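Local coordinates for protein Mn transporter subunit (Synechocystis sp. PCC 6803, PDB 3UJP) that binds manganese and, as the solute-binding subunit of an uptake transporter, probably delivers the ion to its membrane partner, at residues V34-T39 with L53-I58; Q46-D51 with N145-F150; W133-N138 with A204-M209; C245-S250 with N268-S273. All coordinates share one frame; numbering follows the deposited sequence.

Interaction 1 and interaction 2 lie with their centres about 11 Å apart and share the unit made by strand 33-36, helix 39-49 and strand 54-57: the first pairs its strands, the second packs its helix on helix 136-153. The N-terminal end of helix 136-153 enters interaction 3, about 23 Å from interaction 2 between centres, and interaction 4, at the strand ends near D272, is about 17 Å from interaction 3. Along the chain the segments of interactions 1 and 2 alternate, as do those of 2 and 3, while interaction 4 follows last. F38 and T39 touch D272 and S273, and W133 touches V271 and D272, so interactions 1 and 3 both reach the loop carrying the manganese ligand D272, while interaction 2 stays away from it.

Interaction 1: V34-T39 with L53-I58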
loop_
_atom_site.group_PDB
_atom_site.type_symbol
_atom_site.label_atom_id
_atom_site.label_comp_id
_atom_site.label_asym_id
_atom_site.label_seq_id
_atom_site.Cartn_x
_atom_site.Cartn_y
_atom_site.Cartn_z
ATOM N N VAL A 34 -2.768 1.703 11.034
ATOM C CA VAL A 34 -4.084 1.780 11.665
ATOM C C VAL A 34 -4.909 0.524 11.409
ATOM O O VAL A 34 -5.017 0.065 10.271
ATOM C CB VAL A 34 -4.862 3.022 11.198
ATOM C CG1 VAL A 34 -6.236 3.043 11.805
ATOM C CG2 VAL A 34 -4.120 4.259 11.581
ATOM N N LEU A 35 -5.504 -0.022 12.462
ATOM C CA LEU A 35 -6.227 -1.288 12.345
ATOM C C LEU A 35 -7.722 -1.126 12.641
ATOM O O LEU A 35 -8.100 -0.448 13.605
ATOM C CB LEU A 35 -5.619 -2.336 13.279
ATOM C CG LEU A 35 -5.595 -3.724 12.655
ATOM C CD1 LEU A 35 -4.482 -3.792 11.589
ATOM C CD2 LEU A 35 -5.435 -4.824 13.709
ATOM N N THR A 36 -8.574 -1.718 11.807
ATOM C CA THR A 36 -10.008 -1.673 12.082
ATOM C C THR A 36 -10.643 -3.052 12.106
ATOM O O THR A 36 -10.221 -3.972 11.407
ATOM C CB THR A 36 -10.806 -0.751 11.124
ATOM O OG1 THR A 36 -10.465 -1.033 9.763
ATOM C CG2 THR A 36 -10.503 0.687 11.412
ATOM N N THR A 37 -11.686 -3.160 12.912
ATOM C CA THR A 37 -12.361 -4.411 13.151
ATOM C C THR A 37 -12.885 -5.061 11.884
ATOM O O THR A 37 -12.502 -6.196 11.557
ATOM C CB THR A 37 -13.466 -4.221 14.168
ATOM O OG1 THR A 37 -14.258 -3.081 13.811
ATOM C CG2 THR A 37 -12.828 -3.959 15.501
ATOM N N PHE A 38 -13.749 -4.355 11.163
ATOM C CA PHE A 38 -14.278 -4.887 9.910
ATOM C C PHE A 38 -14.099 -3.988 8.697
ATOM O O PHE A 38 -13.830 -2.793 8.821
ATOM C CB PHE A 38 -15.740 -5.309 10.047
ATOM C CG PHE A 38 -16.684 -4.191 10.346
ATOM C CD1 PHE A 38 -17.672 -3.849 9.441
ATOM C CD2 PHE A 38 -16.611 -3.511 11.536
ATOM C CE1 PHE A 38 -18.542 -2.851 9.716
ATOM C CE2 PHE A 38 -17.479 -2.507 11.812
ATOM C CZ PHE A 38 -18.451 -2.179 10.906
ATOM N N THR A 39 -14.257 -4.603 7.532
ATOM C CA THR A 39 -14.082 -3.967 6.234
ATOM C C THR A 39 -14.874 -2.687 5.971
ATOM O O THR A 39 -14.441 -1.858 5.176
ATOM C CB THR A 39 -14.533 -4.902 5.153
ATOM O OG1 THR A 39 -15.952 -5.072 5.277
ATOM C CG2 THR A 39 -13.835 -6.240 5.288
ATOM N N LEU A 53 -1.686 7.260 5.968
ATOM C CA LEU A 53 -1.589 6.107 6.879
ATOM C C LEU A 53 -1.858 4.845 6.079
ATOM O O LEU A 53 -2.225 4.896 4.895
ATOM C CB LEU A 53 -2.618 6.183 8.008
ATOM C CG LEU A 53 -2.613 7.422 8.909
ATOM C CD1 LEU A 53 -3.596 7.285 10.069
ATOM C CD2 LEU A 53 -1.220 7.744 9.441
ATOM N N VAL A 54 -1.686 3.704 6.723
ATOM C CA VAL A 54 -1.942 2.445 6.036
ATOM C C VAL A 54 -2.976 1.648 6.805
ATOM O O VAL A 54 -2.695 1.091 7.867
ATOM C CB VAL A 54 -0.654 1.620 5.739
ATOM C CG1 VAL A 54 0.492 2.040 6.628
ATOM C CG2 VAL A 54 -0.931 0.118 5.834
ATOM N N VAL A 55 -4.186 1.632 6.260
ATOM C CA VAL A 55 -5.327 1.111 6.965
ATOM C C VAL A 55 -5.514 -0.330 6.627
ATOM O O VAL A 55 -5.371 -0.720 5.465
ATOM C CB VAL A 55 -6.561 1.826 6.535
ATOM C CG1 VAL A 55 -7.739 1.224 7.256
ATOM C CG2 VAL A 55 -6.405 3.300 6.826
ATOM N N GLU A 56 -5.852 -1.123 7.631
ATOM C CA GLU A 56 -6.039 -2.536 7.408
ATOM C C GLU A 56 -7.165 -3.036 8.286
ATOM O O GLU A 56 -7.488 -2.423 9.292
ATOM C CB GLU A 56 -4.743 -3.248 7.727
ATOM C CG GLU A 56 -4.689 -4.699 7.350
ATOM C CD GLU A 56 -3.351 -5.310 7.752
ATOM O OE1 GLU A 56 -2.512 -4.553 8.315
ATOM O OE2 GLU A 56 -3.143 -6.530 7.512
ATOM N N SER A 57 -7.774 -4.139 7.886
ATOM C CA SER A 57 -8.890 -4.702 8.611
ATOM C C SER A 57 -8.492 -5.997 9.326
ATOM O O SER A 57 -7.580 -6.706 8.880
ATOM C CB SER A 57 -9.994 -5.015 7.617
ATOM O OG SER A 57 -11.240 -5.310 8.246
ATOM N N ILE A 58 -9.183 -6.317 10.426
ATOM C CA ILE A 58 -9.012 -7.614 11.086
ATOM C C ILE A 58 -9.726 -8.685 10.254
ATOM O O ILE A 58 -9.101 -9.621 9.712
ATOM C CB ILE A 58 -9.604 -7.651 12.528
ATOM C CG1 ILE A 58 -9.002 -6.583 13.440
ATOM C CG2 ILE A 58 -9.426 -9.034 13.155
ATOM C CD1 ILE A 58 -7.646 -6.864 13.839
#
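The flat carboxylate of E56 lies beside the branched end of L35, its OE1 3.9 Å from L35 CD1, while OE2 turns to a salt bridge with R60. The other flat group is the ring of F38, just after strand 33-36, which meets the indole of W133 with the planes at about 55°; the F38 side chain lies about 8 Å from the bound manganese ion. L35 and E56 belong to a parallel strand pair, the first and last elements of a beta-alpha-beta crossover built from strand 33-36, helix 39-49 and strand 54-57; the latter is the outermost strand of its sheet within the chain.

L35 and E56 sit on one face of that sheet, side by side and pointing the same way. The glutamate chain is extended, with CG anti to the backbone N (chi1 -171°), and L35 CD1 also rests 3.9 Å from E56 CB. An alanine in place of L35 would probably leave the aliphatic part of E56 without its neighbour and open a gap toward I84 of the adjoining strand. V34, T36, V55 and S57 occupy the face turned to helix 39-49, where T36 and S57 both touch A42. At the beginning of the pair, V34 CG2 meets L53 CD1.

In the backbone ladder V34 and T36 each give and accept: V34 N gives to V54 O at 3.2 Å and V34 O accepts from E56 N at 3.0 Å, while T36 O accepts from I58 N at 2.7 Å. E56 O is gripped twice by one residue, by T36 N at 2.8 Å and, weakly, by T36 OG1 at 3.3 Å.

Interaction 2: Q46-D51 with N145-F150. With ZN (zinc ion), chain H.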
loop_
_atom_site.group_PDB
_atom_site.type_symbol
_atom_site.label_atom_id
_atom_site.label_comp_id
_atom_site.label_asym_id
_atom_site.label_seq_id
_atom_site.Cartn_x
_atom_site.Cartn_y
_atom_site.Cartn_z
ATOM N N GLN A 46 -9.943 4.459 5.538
ATOM C CA GLN A 46 -9.046 4.586 4.399
ATOM C C GLN A 46 -9.423 5.844 3.619
ATOM O O GLN A 46 -8.600 6.428 2.913
ATOM C CB GLN A 46 -9.050 3.328 3.513
ATOM C CG GLN A 46 -8.524 3.551 2.078
ATOM C CD GLN A 46 -6.978 3.609 1.946
ATOM O OE1 GLN A 46 -6.277 4.291 2.712
ATOM N NE2 GLN A 46 -6.452 2.895 0.944
ATOM N N ASN A 47 -10.668 6.284 3.781
ATOM C CA ASN A 47 -11.117 7.464 3.076
ATOM C C ASN A 47 -10.761 8.779 3.737
ATOM O O ASN A 47 -10.748 9.790 3.064
ATOM C CB ASN A 47 -12.595 7.375 2.684
ATOM C CG ASN A 47 -12.768 6.979 1.222
ATOM O OD1 ASN A 47 -12.417 7.756 0.337
ATOM N ND2 ASN A 47 -13.280 5.766 0.965
ATOM N N VAL A 48 -10.417 8.766 5.022
ATOM C CA VAL A 48 -9.932 9.975 5.705
ATOM C C VAL A 48 -8.403 10.029 5.742
ATOM O O VAL A 48 -7.796 11.093 5.906
ATOM C CB VAL A 48 -10.431 10.059 7.154
ATOM C CG1 VAL A 48 -9.733 11.189 7.893
ATOM C CG2 VAL A 48 -11.944 10.228 7.207
ATOM N N ALA A 49 -7.764 8.875 5.599
ATOM C CA ALA A 49 -6.314 8.794 5.786
ATOM C C ALA A 49 -5.545 9.021 4.481
ATOM O O ALA A 49 -4.522 9.689 4.451
ATOM C CB ALA A 49 -5.934 7.461 6.409
ATOM N N GLY A 50 -6.043 8.479 3.389
ATOM C CA GLY A 50 -5.407 8.735 2.129
ATOM C C GLY A 50 -4.236 7.817 2.059
ATOM O O GLY A 50 -4.284 6.702 2.584
ATOM N N ASP A 51 -3.196 8.289 1.385
ATOM C CA ASP A 51 -1.956 7.560 1.320
ATOM C C ASP A 51 -1.031 7.939 2.478
ATOM O O ASP A 51 0.104 7.437 2.554
ATOM C CB ASP A 51 -1.290 7.677 -0.062
ATOM C CG ASP A 51 -1.288 9.094 -0.613
ATOM O OD1 ASP A 51 -1.167 10.079 0.149
ATOM O OD2 ASP A 51 -1.372 9.239 -1.847
ATOM N N ASN A 145 -14.822 11.441 14.099
ATOM C CA ASN A 145 -14.018 10.819 15.171
ATOM C C ASN A 145 -12.775 10.123 14.646
ATOM O O ASN A 145 -11.778 9.997 15.348
ATOM C CB ASN A 145 -14.849 9.846 16.012
ATOM C CG ASN A 145 -16.017 10.523 16.715
ATOM O OD1 ASN A 145 -15.922 11.676 17.145
ATOM N ND2 ASN A 145 -17.126 9.808 16.828
ATOM N N ILE A 146 -12.861 9.655 13.405
ATOM C CA ILE A 146 -11.717 9.125 12.685
ATOM C C ILE A 146 -10.737 10.248 12.433
ATOM O O ILE A 146 -9.521 10.030 12.407
ATOM C CB ILE A 146 -12.127 8.598 11.322
ATOM C CG1 ILE A 146 -13.085 7.406 11.459
ATOM C CG2 ILE A 146 -10.909 8.224 10.550
ATOM C CD1 ILE A 146 -13.783 7.004 10.166
ATOM N N ARG A 147 -11.267 11.454 12.246
ATOM C CA ARG A 147 -10.428 12.586 11.922
ATOM C C ARG A 147 -9.632 12.966 13.152
ATOM O O ARG A 147 -8.403 13.011 13.112
ATOM C CB ARG A 147 -11.267 13.761 11.436
ATOM C CG ARG A 147 -10.569 14.691 10.449
ATOM C CD ARG A 147 -11.077 16.097 10.667
ATOM N NE ARG A 147 -10.721 16.561 12.003
ATOM C CZ ARG A 147 -11.286 17.593 12.623
ATOM N NH1 ARG A 147 -10.884 17.927 13.837
ATOM N NH2 ARG A 147 -12.251 18.293 12.033
ATOM N N GLN A 148 -10.329 13.210 14.256
ATOM C CA GLN A 148 -9.667 13.571 15.519
ATOM C C GLN A 148 -8.631 12.543 15.962
ATOM O O GLN A 148 -7.611 12.890 16.550
ATOM C CB GLN A 148 -10.678 13.755 16.652
ATOM C CG GLN A 148 -11.657 14.895 16.481
ATOM C CD GLN A 148 -12.757 14.835 17.530
ATOM O OE1 GLN A 148 -12.652 14.097 18.519
ATOM N NE2 GLN A 148 -13.830 15.603 17.316
ATOM N N ALA A 149 -8.916 11.278 15.690
ATOM C CA ALA A 149 -8.055 10.187 16.128
ATOM C C ALA A 149 -6.751 10.234 15.369
ATOM O O ALA A 149 -5.704 9.878 15.913
ATOM C CB ALA A 149 -8.739 8.864 15.911
ATOM N N PHE A 150 -6.840 10.676 14.108
ATOM C CA PHE A 150 -5.699 10.732 13.185
ATOM C C PHE A 150 -4.828 11.976 13.370
ATOM O O PHE A 150 -3.618 11.913 13.143
ATOM C CB PHE A 150 -6.171 10.723 11.738
ATOM C CG PHE A 150 -6.614 9.395 11.245
ATOM C CD1 PHE A 150 -6.784 8.342 12.098
ATOM C CD2 PHE A 150 -6.864 9.207 9.906
ATOM C CE1 PHE A 150 -7.193 7.133 11.628
ATOM C CE2 PHE A 150 -7.266 8.008 9.434
ATOM C CZ PHE A 150 -7.434 6.967 10.296
HETATM ZN ZN ZN H . -0.919 11.676 -1.902
#
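A49 and V48 meet the ring of F150 obliquely, A49 CB lying 3.4 Å from CE2 and V48 CG1 4.0 Å from CD2. The valine also faces I146, with V48 CB 3.9 Å from I146 CG2. Its CG1 stands anti to the backbone N (chi1 171°), and this branch is the one that reaches F150 and passes over the backbone of R147. The long arginine chain itself leads away from the contact.

I146 O, of the ring's own helix, sits 3.1 Å above the plane of one face of F150, toward the rim, while A49 N, from the opposing helix, lies in plane at the edge. This is apolar helix-on-helix packing: the last turn of helix 39-49, within a beta-alpha-beta unit, rests against the C-terminal half of helix 136-153, without a hydrogen bond between the two segments.

Further out, Y161 meets F150 edge-to-face, and N164 ND2 donates to V48 O; both belong to helix 158-183, which thus flanks the pair. I146 and F150 also touch V45, one turn earlier on helix 39-49. Past the end of that helix, D51 binds a zinc ion through both carboxylate oxygens, OD2 at 2.5 Å and OD1 at 2.6 Å, and E30 of a neighbouring subunit binds the same ion.

Interaction 3: W133-N138 with A204-M209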
loop_
_atom_site.group_PDB
_atom_site.type_symbol
_atom_site.label_atom_id
_atom_site.label_comp_id
_atom_site.label_asym_id
_atom_site.label_seq_id
_atom_site.Cartn_x
_atom_site.Cartn_y
_atom_site.Cartn_z
ATOM N N TRP A 133 -23.589 2.997 11.424
ATOM C CA TRP A 133 -22.948 3.507 10.218
ATOM C C TRP A 133 -23.904 3.524 9.041
ATOM O O TRP A 133 -23.664 4.234 8.083
ATOM C CB TRP A 133 -21.698 2.691 9.868
ATOM C CG TRP A 133 -22.026 1.307 9.527
ATOM C CD1 TRP A 133 -22.430 0.857 8.331
ATOM C CD2 TRP A 133 -22.007 0.173 10.405
ATOM N NE1 TRP A 133 -22.665 -0.501 8.385
ATOM C CE2 TRP A 133 -22.412 -0.943 9.651
ATOM C CE3 TRP A 133 -21.677 -0.005 11.744
ATOM C CZ2 TRP A 133 -22.509 -2.221 10.186
ATOM C CZ3 TRP A 133 -21.755 -1.280 12.278
ATOM C CH2 TRP A 133 -22.168 -2.376 11.497
ATOM N N MET A 134 -24.982 2.747 9.116
ATOM C CA MET A 134 -25.980 2.671 8.053
ATOM C C MET A 134 -26.823 3.928 7.978
ATOM O O MET A 134 -27.770 4.010 7.197
ATOM C CB MET A 134 -26.921 1.502 8.304
ATOM C CG MET A 134 -26.264 0.196 8.117
ATOM S SD MET A 134 -25.550 0.159 6.478
ATOM C CE MET A 134 -27.009 -0.385 5.590
ATOM N N SER A 135 -26.506 4.901 8.814
ATOM C CA SER A 135 -27.220 6.156 8.790
ATOM C C SER A 135 -26.224 7.271 8.476
ATOM O O SER A 135 -25.428 7.638 9.351
ATOM C CB SER A 135 -27.909 6.374 10.145
ATOM O OG SER A 135 -28.582 7.633 10.215
ATOM N N PRO A 136 -26.257 7.797 7.226
ATOM C CA PRO A 136 -25.327 8.821 6.716
ATOM C C PRO A 136 -25.259 10.011 7.635
ATOM O O PRO A 136 -24.166 10.499 7.861
ATOM C CB PRO A 136 -25.941 9.241 5.393
ATOM C CG PRO A 136 -26.729 8.073 4.951
ATOM C CD PRO A 136 -27.272 7.440 6.220
ATOM N N ARG A 137 -26.390 10.467 8.166
ATOM C CA ARG A 137 -26.347 11.451 9.250
ATOM C C ARG A 137 -25.335 10.993 10.311
ATOM O O ARG A 137 -24.454 11.754 10.714
ATOM C CB ARG A 137 -27.746 11.695 9.851
ATOM C CG ARG A 137 -28.900 11.611 8.810
ATOM C CD ARG A 137 -29.943 12.768 8.856
ATOM N NE ARG A 137 -30.990 12.596 7.831
ATOM C CZ ARG A 137 -31.483 13.559 7.043
ATOM N NH1 ARG A 137 -32.422 13.249 6.153
ATOM N NH2 ARG A 137 -31.052 14.819 7.131
ATOM N N ASN A 138 -25.450 9.727 10.720
ATOM C CA ASN A 138 -24.541 9.100 11.686
ATOM C C ASN A 138 -23.144 8.860 11.134
ATOM O O ASN A 138 -22.141 8.936 11.862
ATOM C CB ASN A 138 -25.079 7.736 12.115
ATOM C CG ASN A 138 -26.229 7.837 13.069
ATOM O OD1 ASN A 138 -27.032 6.915 13.172
ATOM N ND2 ASN A 138 -26.324 8.953 13.778
ATOM N N ALA A 204 -33.660 2.886 8.493
ATOM C CA ALA A 204 -35.117 2.960 8.418
ATOM C C ALA A 204 -35.668 4.093 9.255
ATOM O O ALA A 204 -36.680 4.675 8.901
ATOM C CB ALA A 204 -35.754 1.653 8.811
ATOM N N ARG A 205 -35.035 4.414 10.370
ATOM C CA ARG A 205 -35.463 5.604 11.104
ATOM C C ARG A 205 -35.290 6.857 10.225
ATOM O O ARG A 205 -36.147 7.743 10.199
ATOM C CB ARG A 205 -34.695 5.757 12.420
ATOM C CG ARG A 205 -35.086 6.975 13.209
ATOM C CD ARG A 205 -33.908 7.902 13.368
ATOM N NE ARG A 205 -33.234 7.702 14.647
ATOM C CZ ARG A 205 -31.909 7.668 14.807
ATOM N NH1 ARG A 205 -31.095 7.803 13.762
ATOM N NH2 ARG A 205 -31.390 7.482 16.017
ATOM N N ASP A 206 -34.191 6.902 9.473
ATOM C CA ASP A 206 -33.801 8.087 8.713
ATOM C C ASP A 206 -34.733 8.359 7.558
ATOM O O ASP A 206 -34.977 9.501 7.218
ATOM C CB ASP A 206 -32.375 7.935 8.167
ATOM C CG ASP A 206 -31.305 8.475 9.111
ATOM O OD1 ASP A 206 -31.476 8.398 10.345
ATOM O OD2 ASP A 206 -30.276 8.970 8.604
ATOM N N TYR A 207 -35.228 7.301 6.939
ATOM C CA TYR A 207 -36.039 7.444 5.744
ATOM C C TYR A 207 -37.418 6.881 5.955
ATOM O O TYR A 207 -38.076 6.443 5.008
ATOM C CB TYR A 207 -35.341 6.786 4.561
ATOM C CG TYR A 207 -33.940 7.312 4.434
ATOM C CD1 TYR A 207 -33.706 8.679 4.294
ATOM C CD2 TYR A 207 -32.841 6.467 4.511
ATOM C CE1 TYR A 207 -32.408 9.192 4.198
ATOM C CE2 TYR A 207 -31.536 6.971 4.415
ATOM C CZ TYR A 207 -31.329 8.330 4.258
ATOM O OH TYR A 207 -30.036 8.812 4.170
ATOM N N GLY A 208 -37.843 6.896 7.219
ATOM C CA GLY A 208 -39.191 6.528 7.616
ATOM C C GLY A 208 -39.693 5.215 7.049
ATOM O O GLY A 208 -40.719 5.174 6.361
ATOM N N MET A 209 -38.973 4.139 7.345
ATOM C CA MET A 209 -39.414 2.804 6.967
ATOM C C MET A 209 -39.821 1.990 8.203
ATOM O O MET A 209 -39.402 2.281 9.332
ATOM C CB MET A 209 -38.323 2.074 6.183
ATOM C CG MET A 209 -37.901 2.771 4.900
ATOM S SD MET A 209 -37.068 1.669 3.734
ATOM C CE MET A 209 -38.455 0.851 2.938
#
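R137 slides along the carboxylate of D206, the two side chains running in opposite directions. Its CB stands 3.9 Å from D206 OD2; CG comes nearest to the same oxygen; CD, past the bend at chi2 (-133°), is again 3.8 Å from it. NE ends the run with a long salt bridge of 3.8 Å to D206 OD2, which lies in plane at the guanidinium edge, although the guanidinium and carboxylate planes stand 61° apart.

S135 holds the same oxygen more firmly. Its OG, anti to the backbone N, donates to D206 OD2 at 2.7 Å from above the carboxylate plane. S135 occupies the N-cap position of helix 136-153, yet its hydroxyl spans to the end of helix 201-206 rather than capping its own helix. Alongside, P136 CG meets Y207 OH tip to tip at 3.5 Å, and that hydroxyl is hydrogen-bonded to D176, also a weak, long partner of R137. D206 CB sits over the centre of one face of the Y207 ring.

R205 NH1 adds a weak bond to D206 OD1, 3.5 Å long. An alanine in place of D206 would probably leave the S135 hydroxyl without its acceptor and deprive both arginines of a shared counter-charge. Two guanidinium groups and a donor hydroxyl should favour an ionised carboxylate, though with both arginines distant the effect is probably modest.

Interaction 4: C245-S250 with N268-S273; sequences CESTVS and NLYVDS. With MN (manganese (II) ion), chain D.
C245 O accepts the amide of L269 in a bond of 2.7 Å, with L269 N-H aimed almost straight at it (179°). The return bond, from S247 N to L269 O, is weak at 3.3 Å. Around this pair the side chains divide between two faces. On one, N268 OD1 lies 3.4 Å from C245 CB, and ND2 of the same amide extends past the backbone of S247. On the other, the side chain of E246 crosses that of V271 obliquely, CG against CG2. The glutamate chain bends at chi2 (76°), and its OE1 accepts a hydrogen bond from E197 N, while C245 SG is joined in a disulfide to C196.

The two strands open and close a beta-alpha-beta unit, strand 242-246, helix 252-256 and strand 264-269, and the contact lies where both strands give way to loops at their C-terminal ends, a common place for ligand sites in alpha/beta folds. Here the chain from E246 to V249 makes a type I turn, and the other loop carries D272 to the metal.

D272 OD2 binds the manganese ion at 1.9 Å; H66, H131 and E197 complete the set of protein ligands. E246 therefore acts as a second-shell residue, holding the backbone of the ligand E197. T248 crosses D272 at about a right angle, OG1 4.0 Å from D272 CB, and its CG2 rests on S273 CB. Farther from the ion, S247 OG approaches the Y270 ring obliquely, 3.4 Å from CD2, and Y270 N donates to D291 of helix 284-296.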
loop_
_atom_site.group_PDB
_atom_site.type_symbol
_atom_site.label_atom_id
_atom_site.label_comp_id
_atom_site.label_asym_id
_atom_site.label_seq_id
_atom_site.Cartn_x
_atom_site.Cartn_y
_atom_site.Cartn_z
ATOM N N CYS A 245 -32.007 -10.519 2.721
ATOM C CA CYS A 245 -31.053 -10.993 3.718
ATOM C C CYS A 245 -29.825 -10.098 3.678
ATOM O O CYS A 245 -29.820 -9.068 2.994
ATOM C CB CYS A 245 -30.635 -12.433 3.423
ATOM S SG CYS A 245 -30.445 -13.452 4.879
ATOM N N GLU A 246 -28.785 -10.486 4.414
ATOM C CA GLU A 246 -27.511 -9.789 4.328
ATOM C C GLU A 246 -26.427 -10.780 4.025
ATOM O O GLU A 246 -26.598 -11.992 4.210
ATOM C CB GLU A 246 -27.174 -9.029 5.611
ATOM C CG GLU A 246 -28.162 -7.946 5.957
ATOM C CD GLU A 246 -29.426 -8.517 6.513
ATOM O OE1 GLU A 246 -29.335 -9.355 7.424
ATOM O OE2 GLU A 246 -30.507 -8.149 6.030
ATOM N N SER A 247 -25.290 -10.246 3.600
ATOM C CA SER A 247 -24.237 -11.076 3.051
ATOM C C SER A 247 -23.405 -11.829 4.073
ATOM O O SER A 247 -22.539 -12.583 3.689
ATOM C CB SER A 247 -23.318 -10.229 2.173
ATOM O OG SER A 247 -22.513 -9.351 2.948
ATOM N N THR A 248 -23.656 -11.633 5.364
ATOM C CA THR A 248 -22.842 -12.285 6.414
ATOM C C THR A 248 -23.550 -13.408 7.228
ATOM O O THR A 248 -22.907 -14.084 8.043
ATOM C CB THR A 248 -22.215 -11.235 7.374
ATOM O OG1 THR A 248 -23.247 -10.443 7.976
ATOM C CG2 THR A 248 -21.296 -10.313 6.612
ATOM N N VAL A 249 -24.853 -13.609 6.979
ATOM C CA VAL A 249 -25.683 -14.519 7.753
ATOM C C VAL A 249 -26.347 -15.537 6.848
ATOM O O VAL A 249 -26.015 -15.617 5.664
ATOM C CB VAL A 249 -26.771 -13.746 8.504
ATOM C CG1 VAL A 249 -26.129 -12.707 9.394
ATOM C CG2 VAL A 249 -27.707 -13.072 7.518
ATOM N N SER A 250 -27.309 -16.272 7.416
ATOM C CA SER A 250 -27.968 -17.444 6.812
ATOM C C SER A 250 -29.181 -17.084 5.945
ATOM O O SER A 250 -30.165 -16.529 6.431
ATOM C CB SER A 250 -28.390 -18.400 7.948
ATOM O OG SER A 250 -29.152 -19.498 7.495
ATOM N N ASN A 268 -29.066 -10.083 -1.357
ATOM C CA ASN A 268 -28.478 -9.697 -0.096
ATOM C C ASN A 268 -28.300 -8.192 -0.043
ATOM O O ASN A 268 -27.936 -7.582 -1.043
ATOM C CB ASN A 268 -27.119 -10.372 0.067
ATOM C CG ASN A 268 -27.222 -11.801 0.562
ATOM O OD1 ASN A 268 -28.283 -12.251 1.000
ATOM N ND2 ASN A 268 -26.099 -12.522 0.511
ATOM N N LEU A 269 -28.578 -7.606 1.117
ATOM C CA LEU A 269 -28.240 -6.228 1.401
ATOM C C LEU A 269 -26.893 -6.328 2.065
ATOM O O LEU A 269 -26.499 -7.407 2.450
ATOM C CB LEU A 269 -29.253 -5.628 2.364
ATOM C CG LEU A 269 -30.669 -5.642 1.790
ATOM C CD1 LEU A 269 -31.718 -5.129 2.780
ATOM C CD2 LEU A 269 -30.679 -4.814 0.522
ATOM N N TYR A 270 -26.177 -5.229 2.218
ATOM C CA TYR A 270 -24.854 -5.308 2.787
ATOM C C TYR A 270 -24.727 -4.405 4.005
ATOM O O TYR A 270 -24.870 -3.212 3.861
ATOM C CB TYR A 270 -23.845 -4.925 1.723
ATOM C CG TYR A 270 -23.654 -5.991 0.647
ATOM C CD1 TYR A 270 -24.594 -6.175 -0.370
ATOM C CD2 TYR A 270 -22.528 -6.825 0.650
ATOM C CE1 TYR A 270 -24.409 -7.149 -1.355
ATOM C CE2 TYR A 270 -22.337 -7.808 -0.330
ATOM C CZ TYR A 270 -23.278 -7.964 -1.329
ATOM O OH TYR A 270 -23.081 -8.936 -2.300
ATOM N N VAL A 271 -24.466 -4.950 5.199
ATOM C CA VAL A 271 -24.291 -4.101 6.385
ATOM C C VAL A 271 -22.969 -4.237 7.104
ATOM O O VAL A 271 -22.294 -3.245 7.387
ATOM C CB VAL A 271 -25.326 -4.337 7.476
ATOM C CG1 VAL A 271 -26.057 -3.061 7.739
ATOM C CG2 VAL A 271 -26.257 -5.479 7.131
ATOM N N ASP A 272 -22.644 -5.476 7.453
ATOM C CA ASP A 272 -21.518 -5.754 8.328
ATOM C C ASP A 272 -20.250 -6.019 7.535
ATOM O O ASP A 272 -19.202 -6.292 8.115
ATOM C CB ASP A 272 -21.855 -6.925 9.247
ATOM C CG ASP A 272 -22.960 -6.585 10.280
ATOM O OD1 ASP A 272 -23.263 -5.409 10.494
ATOM O OD2 ASP A 272 -23.509 -7.506 10.901
ATOM N N SER A 273 -20.348 -5.935 6.213
ATOM C CA SER A 273 -19.200 -6.167 5.344
ATOM C C SER A 273 -19.518 -5.794 3.899
ATOM O O SER A 273 -20.656 -5.930 3.447
ATOM C CB SER A 273 -18.754 -7.629 5.423
ATOM O OG SER A 273 -18.222 -8.067 4.187
HETATM MN MN MN D . -24.825 -7.055 12.240
#